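Local coordinates for protein prophenoloxidase b (Marsupenaeus japonicus, PDB 3WKY) that probably oxidises phenols as a type 3 copper enzyme, the haemolymph precursor of a phenoloxidase that carries a dicopper-oxygen cluster, at residues P182-R190 against R232-L242; N478-S486 against P575-G583. All coordinates share one frame; numbering follows the deposited sequence. Where two conformers were deposited one is given.

Interaction 1: P182-R190 against R232-L242; sequences PEHRVSYWR and RYNMERLSLNL
Within the copper-containing domain, the end of helix 218-239 packs on the turn leading into helix 187-190, whose N-cap is Val186. Glu183 and Arg237 meet in an end-on, two-pronged salt bridge with nearly coplanar groups: Arg237 NH1 reaches the syn lone pair of Glu183 OE1 (2.8 Å), and NH2 takes OE2. Arg237 NE bonds to Lys243 O. Arg190, bent at chi3 (-55°), turns its guanidinium back so that NH1 donates to Tyr233 OH (2.9 Å), while NH1 and NH2 share Glu183 O and NH1 pairs ionically with Glu183 OE1 (3.4 Å). Replacing Arg190 by an alanine would probably leave Glu183 O and Tyr233 OH without these donors and the Glu183 carboxylate with Arg237 alone in this network. Tyr188 OH donates to Glu236 OE2 (2.5 Å) on the anti side; Glu236 CG lies over the five-membered ring of Trp189, 3.8 Å from its centroid, and water 1 links Trp189 NE1 to Glu236 OE1. Val186 CB packs on Leu240 CD1 (3.6 Å). Arg185 grips Leu240 O side-on through NH2 (2.8 Å) and NE (3.3 Å), with Leu242 CD2 over one guanidinium face. That carbonyl belongs to the turn closing the helix, a Schellman motif with Asn241 as C-prime residue.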
loop_
_atom_site.group_PDB
_atom_site.type_symbol
_atom_site.label_atom_id
_atom_site.label_comp_id
_atom_site.label_asym_id
_atom_site.label_seq_id
_atom_site.Cartn_x
_atom_site.Cartn_y
_atom_site.Cartn_z
ATOM N N PRO A 182 -0.154 19.683 18.412
ATOM C CA PRO A 182 0.804 20.789 18.271
ATOM C C PRO A 182 0.229 21.966 17.466
ATOM O O PRO A 182 0.507 23.115 17.810
ATOM C CB PRO A 182 1.966 20.141 17.517
ATOM C CG PRO A 182 1.951 18.712 17.982
ATOM C CD PRO A 182 0.474 18.369 18.171
ATOM N N GLU A 183 -0.570 21.697 16.437
ATOM C CA GLU A 183 -1.106 22.803 15.628
ATOM C C GLU A 183 -2.004 23.743 16.420
ATOM O O GLU A 183 -2.169 24.906 16.051
ATOM C CB GLU A 183 -1.857 22.282 14.405
ATOM C CG GLU A 183 -0.950 21.623 13.389
ATOM C CD GLU A 183 0.063 22.585 12.788
ATOM O OE1 GLU A 183 -0.167 23.825 12.797
ATOM O OE2 GLU A 183 1.093 22.088 12.289
ATOM N N HIS A 184 -2.593 23.243 17.503
ATOM C CA HIS A 184 -3.443 24.087 18.337
ATOM C C HIS A 184 -2.636 25.145 19.099
ATOM O O HIS A 184 -3.209 26.153 19.521
ATOM C CB HIS A 184 -4.299 23.251 19.297
ATOM C CG HIS A 184 -5.361 24.041 19.992
ATOM N ND1 HIS A 184 -5.242 24.450 21.303
ATOM C CD2 HIS A 184 -6.550 24.521 19.552
ATOM C CE1 HIS A 184 -6.320 25.137 21.646
ATOM N NE2 HIS A 184 -7.127 25.197 20.602
ATOM N N ARG A 185 -1.326 24.930 19.256
ATOM C CA ARG A 185 -0.459 25.890 19.953
ATOM C C ARG A 185 -0.452 27.257 19.269
ATOM O O ARG A 185 -0.152 28.273 19.906
ATOM C CB ARG A 185 0.997 25.381 20.107
ATOM C CG ARG A 185 1.195 24.179 21.073
ATOM C CD ARG A 185 2.507 24.278 21.913
ATOM N NE ARG A 185 3.767 24.223 21.147
ATOM C CZ ARG A 185 4.319 23.112 20.655
ATOM N NH1 ARG A 185 3.729 21.915 20.794
ATOM N NH2 ARG A 185 5.465 23.189 19.997
ATOM N N VAL A 186 -0.775 27.289 17.979
ATOM C CA VAL A 186 -0.752 28.551 17.236
ATOM C C VAL A 186 -2.169 28.965 16.797
ATOM O O VAL A 186 -2.360 29.879 15.992
ATOM C CB VAL A 186 0.362 28.539 16.111
ATOM C CG1 VAL A 186 0.137 27.452 15.090
ATOM C CG2 VAL A 186 0.570 29.907 15.447
ATOM N N SER A 187 -3.175 28.320 17.382
ATOM C CA SER A 187 -4.555 28.653 17.054
ATOM C C SER A 187 -4.927 30.084 17.467
ATOM O O SER A 187 -5.747 30.716 16.810
ATOM C CB SER A 187 -5.545 27.635 17.641
ATOM O OG SER A 187 -5.657 27.761 19.045
ATOM N N TYR A 188 -4.319 30.608 18.536
ATOM C CA TYR A 188 -4.619 31.993 18.936
ATOM C C TYR A 188 -4.330 32.981 17.799
ATOM O O TYR A 188 -5.007 34.004 17.654
ATOM C CB TYR A 188 -3.837 32.412 20.195
ATOM C CG TYR A 188 -2.368 32.557 19.930
ATOM C CD1 TYR A 188 -1.526 31.464 20.029
ATOM C CD2 TYR A 188 -1.817 33.786 19.559
ATOM C CE1 TYR A 188 -0.194 31.578 19.769
ATOM C CE2 TYR A 188 -0.474 33.907 19.302
ATOM C CZ TYR A 188 0.330 32.798 19.411
ATOM O OH TYR A 188 1.670 32.892 19.153
ATOM N N TRP A 189 -3.320 32.666 16.993
ATOM C CA TRP A 189 -2.874 33.553 15.928
ATOM C C TRP A 189 -3.721 33.322 14.681
ATOM O O TRP A 189 -4.245 34.275 14.099
ATOM C CB TRP A 189 -1.388 33.303 15.663
ATOM C CG TRP A 189 -0.600 34.390 14.943
ATOM C CD1 TRP A 189 0.072 35.441 15.519
ATOM C CD2 TRP A 189 -0.348 34.483 13.529
ATOM N NE1 TRP A 189 0.714 36.185 14.545
ATOM C CE2 TRP A 189 0.466 35.624 13.317
ATOM C CE3 TRP A 189 -0.732 33.712 12.419
ATOM C CZ2 TRP A 189 0.895 36.017 12.039
ATOM C CZ3 TRP A 189 -0.314 34.101 11.157
ATOM C CH2 TRP A 189 0.507 35.233 10.978
ATOM N N ARG A 190 -3.889 32.059 14.279
ATOM C CA ARG A 190 -4.712 31.754 13.112
ATOM C C ARG A 190 -6.166 32.217 13.295
ATOM O O ARG A 190 -6.820 32.632 12.336
ATOM C CB ARG A 190 -4.695 30.239 12.808
ATOM C CG ARG A 190 -3.343 29.694 12.317
ATOM C CD ARG A 190 -3.560 28.324 11.629
ATOM N NE ARG A 190 -4.259 27.451 12.570
ATOM C CZ ARG A 190 -3.654 26.568 13.365
ATOM N NH1 ARG A 190 -2.344 26.357 13.277
ATOM N NH2 ARG A 190 -4.372 25.861 14.227
ATOM N N ARG A 232 5.223 35.458 8.450
ATOM C CA ARG A 232 4.936 35.807 9.840
ATOM C C ARG A 232 4.366 34.626 10.617
ATOM O O ARG A 232 4.656 34.451 11.797
ATOM C CB ARG A 232 4.033 37.048 9.925
ATOM C CG ARG A 232 4.851 38.346 9.702
ATOM C CD ARG A 232 3.967 39.556 9.481
ATOM N NE ARG A 232 4.801 40.754 9.338
ATOM C CZ ARG A 232 5.155 41.543 10.345
ATOM N NH1 ARG A 232 4.751 41.279 11.583
ATOM N NH2 ARG A 232 5.926 42.604 10.108
ATOM N N TYR A 233 3.583 33.796 9.945
ATOM C CA TYR A 233 3.093 32.585 10.573
ATOM C C TYR A 233 4.256 31.710 11.006
ATOM O O TYR A 233 4.274 31.199 12.130
ATOM C CB TYR A 233 2.231 31.832 9.581
ATOM C CG TYR A 233 1.607 30.549 10.087
ATOM C CD1 TYR A 233 0.711 30.551 11.159
ATOM C CD2 TYR A 233 1.875 29.338 9.450
ATOM C CE1 TYR A 233 0.093 29.362 11.591
ATOM C CE2 TYR A 233 1.272 28.145 9.878
ATOM C CZ TYR A 233 0.382 28.171 10.943
ATOM O OH TYR A 233 -0.227 27.001 11.354
ATOM N N ASN A 234 5.229 31.532 10.113
ATOM C CA ASN A 234 6.398 30.741 10.468
ATOM C C ASN A 234 7.195 31.329 11.624
ATOM O O ASN A 234 7.778 30.593 12.409
ATOM C CB ASN A 234 7.318 30.535 9.268
ATOM C CG ASN A 234 6.922 29.333 8.432
ATOM O OD1 ASN A 234 6.295 28.381 8.933
ATOM N ND2 ASN A 234 7.306 29.353 7.151
ATOM N N MET A 235 7.243 32.659 11.730
ATOM C CA MET A 235 7.947 33.247 12.852
ATOM C C MET A 235 7.219 32.943 14.145
ATOM O O MET A 235 7.835 32.737 15.193
ATOM C CB MET A 235 8.111 34.758 12.654
ATOM C CG MET A 235 8.825 35.076 11.372
ATOM S SD MET A 235 9.227 36.828 11.190
ATOM C CE MET A 235 9.429 36.820 9.421
ATOM N N GLU A 236 5.897 32.890 14.066
ATOM C CA GLU A 236 5.107 32.528 15.218
ATOM C C GLU A 236 5.356 31.043 15.563
ATOM O O GLU A 236 5.488 30.681 16.746
ATOM C CB GLU A 236 3.627 32.808 14.913
ATOM C CG GLU A 236 2.778 33.163 16.099
ATOM C CD GLU A 236 3.050 34.551 16.687
ATOM O OE1 GLU A 236 3.865 35.354 16.149
ATOM O OE2 GLU A 236 2.427 34.825 17.728
ATOM N N ARG A 237 5.438 30.186 14.541
ATOM C CA ARG A 237 5.698 28.759 14.783
ATOM C C ARG A 237 7.065 28.554 15.458
ATOM O O ARG A 237 7.182 27.824 16.445
ATOM C CB ARG A 237 5.602 27.951 13.484
ATOM C CG ARG A 237 4.186 27.969 12.858
ATOM C CD ARG A 237 4.132 27.192 11.533
ATOM N NE ARG A 237 4.288 25.751 11.748
ATOM C CZ ARG A 237 3.291 24.921 12.057
ATOM N NH1 ARG A 237 2.049 25.373 12.208
ATOM N NH2 ARG A 237 3.538 23.629 12.243
ATOM N N LEU A 238 8.094 29.201 14.925
ATOM C CA LEU A 238 9.424 29.116 15.541
ATOM C C LEU A 238 9.392 29.603 16.995
ATOM O O LEU A 238 10.048 29.016 17.867
ATOM C CB LEU A 238 10.475 29.886 14.719
ATOM C CG LEU A 238 10.805 29.273 13.347
ATOM C CD1 LEU A 238 11.629 30.233 12.486
ATOM C CD2 LEU A 238 11.547 27.942 13.498
ATOM N N SER A 239 8.618 30.657 17.262
ATOM C CA SER A 239 8.470 31.175 18.628
ATOM C C SER A 239 7.876 30.145 19.572
ATOM O O SER A 239 8.044 30.233 20.785
ATOM C CB SER A 239 7.582 32.427 18.658
ATOM O OG SER A 239 8.138 33.487 17.899
ATOM N N LEU A 240 7.157 29.177 19.013
ATOM C CA LEU A 240 6.417 28.214 19.805
ATOM C C LEU A 240 7.080 26.829 19.798
ATOM O O LEU A 240 6.475 25.841 20.233
ATOM C CB LEU A 240 4.992 28.114 19.241
ATOM C CG LEU A 240 4.131 29.359 19.461
ATOM C CD1 LEU A 240 2.906 29.359 18.531
ATOM C CD2 LEU A 240 3.679 29.399 20.896
ATOM N N ASN A 241 8.312 26.759 19.299
ATOM C CA ASN A 241 9.009 25.478 19.136
ATOM C C ASN A 241 8.286 24.518 18.195
ATOM O O ASN A 241 8.362 23.305 18.366
ATOM C CB ASN A 241 9.286 24.807 20.497
ATOM C CG ASN A 241 10.426 25.476 21.248
ATOM O OD1 ASN A 241 11.388 25.921 20.637
ATOM N ND2 ASN A 241 10.315 25.558 22.574
ATOM N N LEU A 242 7.588 25.064 17.205
ATOM C CA LEU A 242 7.015 24.250 16.130
ATOM C C LEU A 242 7.920 24.304 14.907
ATOM O O LEU A 242 8.666 25.263 14.717
ATOM C CB LEU A 242 5.622 24.757 15.746
ATOM C CG LEU A 242 4.527 24.641 16.794
ATOM C CD1 LEU A 242 3.307 25.454 16.360
ATOM C CD2 LEU A 242 4.152 23.185 17.003
HETATM O O HOH W 1 2.609 38.013 15.968
#

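Interaction 2: N478-S486 against P575-G583; sequences NFLEHPDFS and PRNLQVPRG. Unlike the reference sequence in segment 575-583: Arg576 (reference Gln). With NAG (2-acetamido-2-deoxy-beta-D-glucopyranose), chain F.
Charge pairing centres on Arg576, which differs from the reference sequence (Gln) and lies against the link between strands 472-481 and 485-493, in different sheets of the Ig-like domain. Its NH1 donates to the syn lone pair of Glu481 OE1 (2.8 Å); NH2 reaches Asp484 OD1 (2.7 Å), on the anti side and out of the carboxylate plane, and also His482 O. Glu481 OE2 also pairs with Lys453, and Asn550 OD1 accepts from Arg576 NE. Stacking holds this guanidinium flat on His482, planes 6° and centres 4.0 Å apart. On the opposite face of the imidazole sits Val580 CG2, 3.8 Å from the ring centroid; this methyl touches Phe485 CE1. With chi1 at 68°, the imidazole turns in between these two neighbours, ND1 donating to Pro483 O and NE2 making a weak bond to Arg576 O. Among neutral hydrogen bonds, Asn577 ND2 donates to Leu480 O (2.8 Å), a fairly straight bond in the amide plane. Apolar packing brings Leu480 CB to Leu578 CD2 (3.9 Å). Asp484 OD2 accepts from NAG N2 (2.8 Å). Two carboxylates round one guanidinium probably offset its buried charge and fix its rotation, while Asp484 joins this ionic cluster to the glycan.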
loop_
_atom_site.group_PDB
_atom_site.type_symbol
_atom_site.label_atom_id
_atom_site.label_comp_id
_atom_site.label_asym_id
_atom_site.label_seq_id
_atom_site.Cartn_x
_atom_site.Cartn_y
_atom_site.Cartn_z
ATOM N N ASN A 478 -8.920 36.971 24.626
ATOM C CA ASN A 478 -7.512 37.342 24.716
ATOM C C ASN A 478 -6.852 37.443 23.349
ATOM O O ASN A 478 -7.173 36.677 22.440
ATOM C CB ASN A 478 -6.765 36.334 25.586
ATOM C CG ASN A 478 -7.215 36.379 27.030
ATOM O OD1 ASN A 478 -7.242 37.445 27.646
ATOM N ND2 ASN A 478 -7.589 35.225 27.573
ATOM N N PHE A 479 -5.928 38.387 23.216
ATOM C CA PHE A 479 -5.231 38.628 21.959
ATOM C C PHE A 479 -3.752 38.790 22.247
ATOM O O PHE A 479 -3.377 39.345 23.288
ATOM C CB PHE A 479 -5.706 39.943 21.334
ATOM C CG PHE A 479 -7.121 39.920 20.866
ATOM C CD1 PHE A 479 -8.170 40.051 21.766
ATOM C CD2 PHE A 479 -7.410 39.784 19.514
ATOM C CE1 PHE A 479 -9.492 40.020 21.329
ATOM C CE2 PHE A 479 -8.725 39.762 19.070
ATOM C CZ PHE A 479 -9.769 39.884 19.981
ATOM N N LEU A 480 -2.906 38.346 21.323
ATOM C CA LEU A 480 -1.493 38.696 21.421
ATOM C C LEU A 480 -1.413 40.208 21.244
ATOM O O LEU A 480 -2.212 40.787 20.501
ATOM C CB LEU A 480 -0.682 38.005 20.325
ATOM C CG LEU A 480 0.821 38.118 20.544
ATOM C CD1 LEU A 480 1.190 37.226 21.712
ATOM C CD2 LEU A 480 1.630 37.781 19.293
ATOM N N GLU A 481 -0.457 40.846 21.923
ATOM C CA GLU A 481 -0.296 42.289 21.839
ATOM C C GLU A 481 1.165 42.628 22.078
ATOM O O GLU A 481 1.944 41.757 22.466
ATOM C CB GLU A 481 -1.177 42.990 22.885
ATOM C CG GLU A 481 -2.468 43.594 22.333
ATOM C CD GLU A 481 -2.222 44.815 21.455
ATOM O OE1 GLU A 481 -1.041 45.188 21.231
ATOM O OE2 GLU A 481 -3.217 45.412 20.987
ATOM N N HIS A 482 1.538 43.886 21.850
ATOM C CA HIS A 482 2.914 44.322 22.056
ATOM C C HIS A 482 2.894 45.805 22.414
ATOM O O HIS A 482 1.985 46.518 22.006
ATOM C CB HIS A 482 3.714 44.138 20.762
ATOM C CG HIS A 482 3.295 45.065 19.664
ATOM N ND1 HIS A 482 3.864 46.311 19.481
ATOM C CD2 HIS A 482 2.343 44.947 18.706
ATOM C CE1 HIS A 482 3.295 46.907 18.451
ATOM N NE2 HIS A 482 2.364 46.100 17.963
ATOM N N PRO A 483 3.894 46.271 23.183
ATOM C CA PRO A 483 4.065 47.714 23.437
ATOM C C PRO A 483 4.463 48.460 22.169
ATOM O O PRO A 483 5.105 47.853 21.301
ATOM C CB PRO A 483 5.242 47.761 24.424
ATOM C CG PRO A 483 5.282 46.413 25.056
ATOM C CD PRO A 483 4.810 45.446 23.990
ATOM N N ASP A 484 4.115 49.743 22.054
ATOM C CA ASP A 484 4.656 50.567 20.970
ATOM C C ASP A 484 6.181 50.548 21.006
ATOM O O ASP A 484 6.786 50.386 22.068
ATOM C CB ASP A 484 4.202 52.030 21.084
ATOM C CG ASP A 484 2.714 52.218 20.842
ATOM O OD1 ASP A 484 2.075 51.335 20.232
ATOM O OD2 ASP A 484 2.188 53.276 21.258
ATOM N N PHE A 485 6.802 50.713 19.843
ATOM C CA PHE A 485 8.239 50.905 19.780
ATOM C C PHE A 485 8.579 51.902 18.688
ATOM O O PHE A 485 7.757 52.191 17.814
ATOM C CB PHE A 485 8.989 49.580 19.546
ATOM C CG PHE A 485 8.656 48.901 18.241
ATOM C CD1 PHE A 485 7.566 48.045 18.151
ATOM C CD2 PHE A 485 9.456 49.085 17.118
ATOM C CE1 PHE A 485 7.256 47.412 16.955
ATOM C CE2 PHE A 485 9.155 48.454 15.919
ATOM C CZ PHE A 485 8.050 47.612 15.839
ATOM N N SER A 486 9.787 52.456 18.754
ATOM C CA SER A 486 10.275 53.283 17.666
ATOM C C SER A 486 11.656 52.802 17.245
ATOM O O SER A 486 12.280 51.991 17.931
ATOM C CB SER A 486 10.351 54.747 18.086
ATOM O OG SER A 486 11.468 54.950 18.926
ATOM N N PRO A 575 -2.924 43.476 11.305
ATOM C CA PRO A 575 -3.351 43.794 12.678
ATOM C C PRO A 575 -2.227 44.392 13.522
ATOM O O PRO A 575 -1.157 43.786 13.635
ATOM C CB PRO A 575 -3.748 42.429 13.250
ATOM C CG PRO A 575 -4.126 41.625 12.053
ATOM C CD PRO A 575 -3.166 42.058 10.969
ATOM N N ARG A 576 -2.464 45.563 14.114
ATOM C CA ARG A 576 -1.422 46.192 14.921
ATOM C C ARG A 576 -0.985 45.259 16.043
ATOM O O ARG A 576 0.203 45.197 16.377
ATOM C CB ARG A 576 -1.871 47.552 15.495
ATOM C CG ARG A 576 -0.742 48.265 16.260
ATOM C CD ARG A 576 -1.248 49.149 17.419
ATOM N NE ARG A 576 -0.198 49.385 18.415
ATOM C CZ ARG A 576 0.076 48.559 19.429
ATOM N NH1 ARG A 576 -0.627 47.441 19.592
ATOM N NH2 ARG A 576 1.052 48.848 20.287
ATOM N N ASN A 577 -1.934 44.509 16.601
ATOM C CA ASN A 577 -1.614 43.627 17.721
ATOM C C ASN A 577 -0.725 42.442 17.328
ATOM O O ASN A 577 -0.093 41.819 18.196
ATOM C CB ASN A 577 -2.878 43.156 18.447
ATOM C CG ASN A 577 -3.683 42.145 17.637
ATOM O OD1 ASN A 577 -4.310 42.498 16.645
ATOM N ND2 ASN A 577 -3.669 40.885 18.068
ATOM N N LEU A 578 -0.660 42.150 16.027
ATOM C CA LEU A 578 0.230 41.086 15.522
ATOM C C LEU A 578 1.416 41.654 14.759
ATOM O O LEU A 578 2.056 40.963 13.965
ATOM C CB LEU A 578 -0.538 40.083 14.637
ATOM C CG LEU A 578 -1.752 39.408 15.274
ATOM C CD1 LEU A 578 -2.393 38.424 14.272
ATOM C CD2 LEU A 578 -1.391 38.678 16.578
ATOM N N GLN A 579 1.728 42.923 15.004
ATOM C CA GLN A 579 2.816 43.571 14.292
ATOM C C GLN A 579 4.185 42.993 14.660
ATOM O O GLN A 579 5.120 43.030 13.858
ATOM C CB GLN A 579 2.779 45.068 14.597
ATOM C CG GLN A 579 3.830 45.896 13.921
ATOM C CD GLN A 579 3.552 47.367 14.157
ATOM O OE1 GLN A 579 2.826 47.715 15.098
ATOM N NE2 GLN A 579 4.094 48.234 13.299
ATOM N N VAL A 580 4.302 42.467 15.876
ATOM C CA VAL A 580 5.561 41.915 16.362
ATOM C C VAL A 580 5.375 40.407 16.522
ATOM O O VAL A 580 4.415 39.973 17.159
ATOM C CB VAL A 580 5.936 42.562 17.722
ATOM C CG1 VAL A 580 7.193 41.909 18.338
ATOM C CG2 VAL A 580 6.145 44.085 17.539
ATOM N N PRO A 581 6.277 39.603 15.934
ATOM C CA PRO A 581 6.203 38.148 16.176
ATOM C C PRO A 581 6.272 37.850 17.679
ATOM O O PRO A 581 6.886 38.614 18.419
ATOM C CB PRO A 581 7.451 37.612 15.466
ATOM C CG PRO A 581 7.693 38.599 14.348
ATOM C CD PRO A 581 7.327 39.954 14.958
ATOM N N ARG A 582 5.647 36.760 18.118
ATOM C CA ARG A 582 5.559 36.426 19.545
ATOM C C ARG A 582 6.906 36.437 20.259
ATOM O O ARG A 582 7.040 37.012 21.348
ATOM C CB ARG A 582 4.908 35.049 19.727
ATOM C CG ARG A 582 4.753 34.582 21.178
ATOM C CD ARG A 582 4.456 33.074 21.194
ATOM N NE ARG A 582 4.202 32.498 22.518
ATOM C CZ ARG A 582 5.140 32.019 23.338
ATOM N NH1 ARG A 582 6.426 32.070 23.007
ATOM N NH2 ARG A 582 4.793 31.496 24.510
ATOM N N GLY A 583 7.907 35.805 19.652
ATOM C CA GLY A 583 9.189 35.643 20.317
ATOM C C GLY A 583 9.084 34.606 21.425
ATOM O O GLY A 583 8.059 33.918 21.560
HETATM C C1 NAG F . -0.573 53.171 18.834
HETATM C C2 NAG F . -0.758 54.339 19.807
HETATM C C3 NAG F . -1.291 53.816 21.135
HETATM C C4 NAG F . -2.597 53.072 20.900
HETATM C C5 NAG F . -2.463 52.037 19.786
HETATM C C6 NAG F . -3.840 51.523 19.386
HETATM C C7 NAG F . 0.505 56.412 19.698
HETATM C C8 NAG F . 1.557 57.226 20.394
HETATM N N2 NAG F . 0.463 55.110 19.988
HETATM O O3 NAG F . -1.517 54.880 22.028
HETATM O O4 NAG F . -3.000 52.428 22.089
HETATM O O5 NAG F . -1.844 52.576 18.631
HETATM O O6 NAG F . -4.439 52.468 18.526
HETATM O O7 NAG F . -0.269 56.947 18.903
HETATM O O HOH W 2 -3.517 46.951 18.895
#

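How the interactions relate
From the N terminus, interaction 1 comes first: residues 182-190 meet 232-242 across a largely helical loop that includes helix 193-205 and most of helix 218-239. Interaction 2 follows in series, neither crossing nor enclosing it, and closes a loop between 478-486 and 575-583 that contains strands 501-509, 528-534 and 541-548. The first contact lies in the copper-containing domain, the second in the Ig-like domain, with centres about 14 Å apart. They meet directly: Arg232 NH1 probably bonds to Gln579 O, and Ser239 OG to Gly583 N, while Leu480 CD2 packs near Glu236 OE2. Helix 218-239 is thereby tied to the loop preceding strand 588-598, joining the two domains.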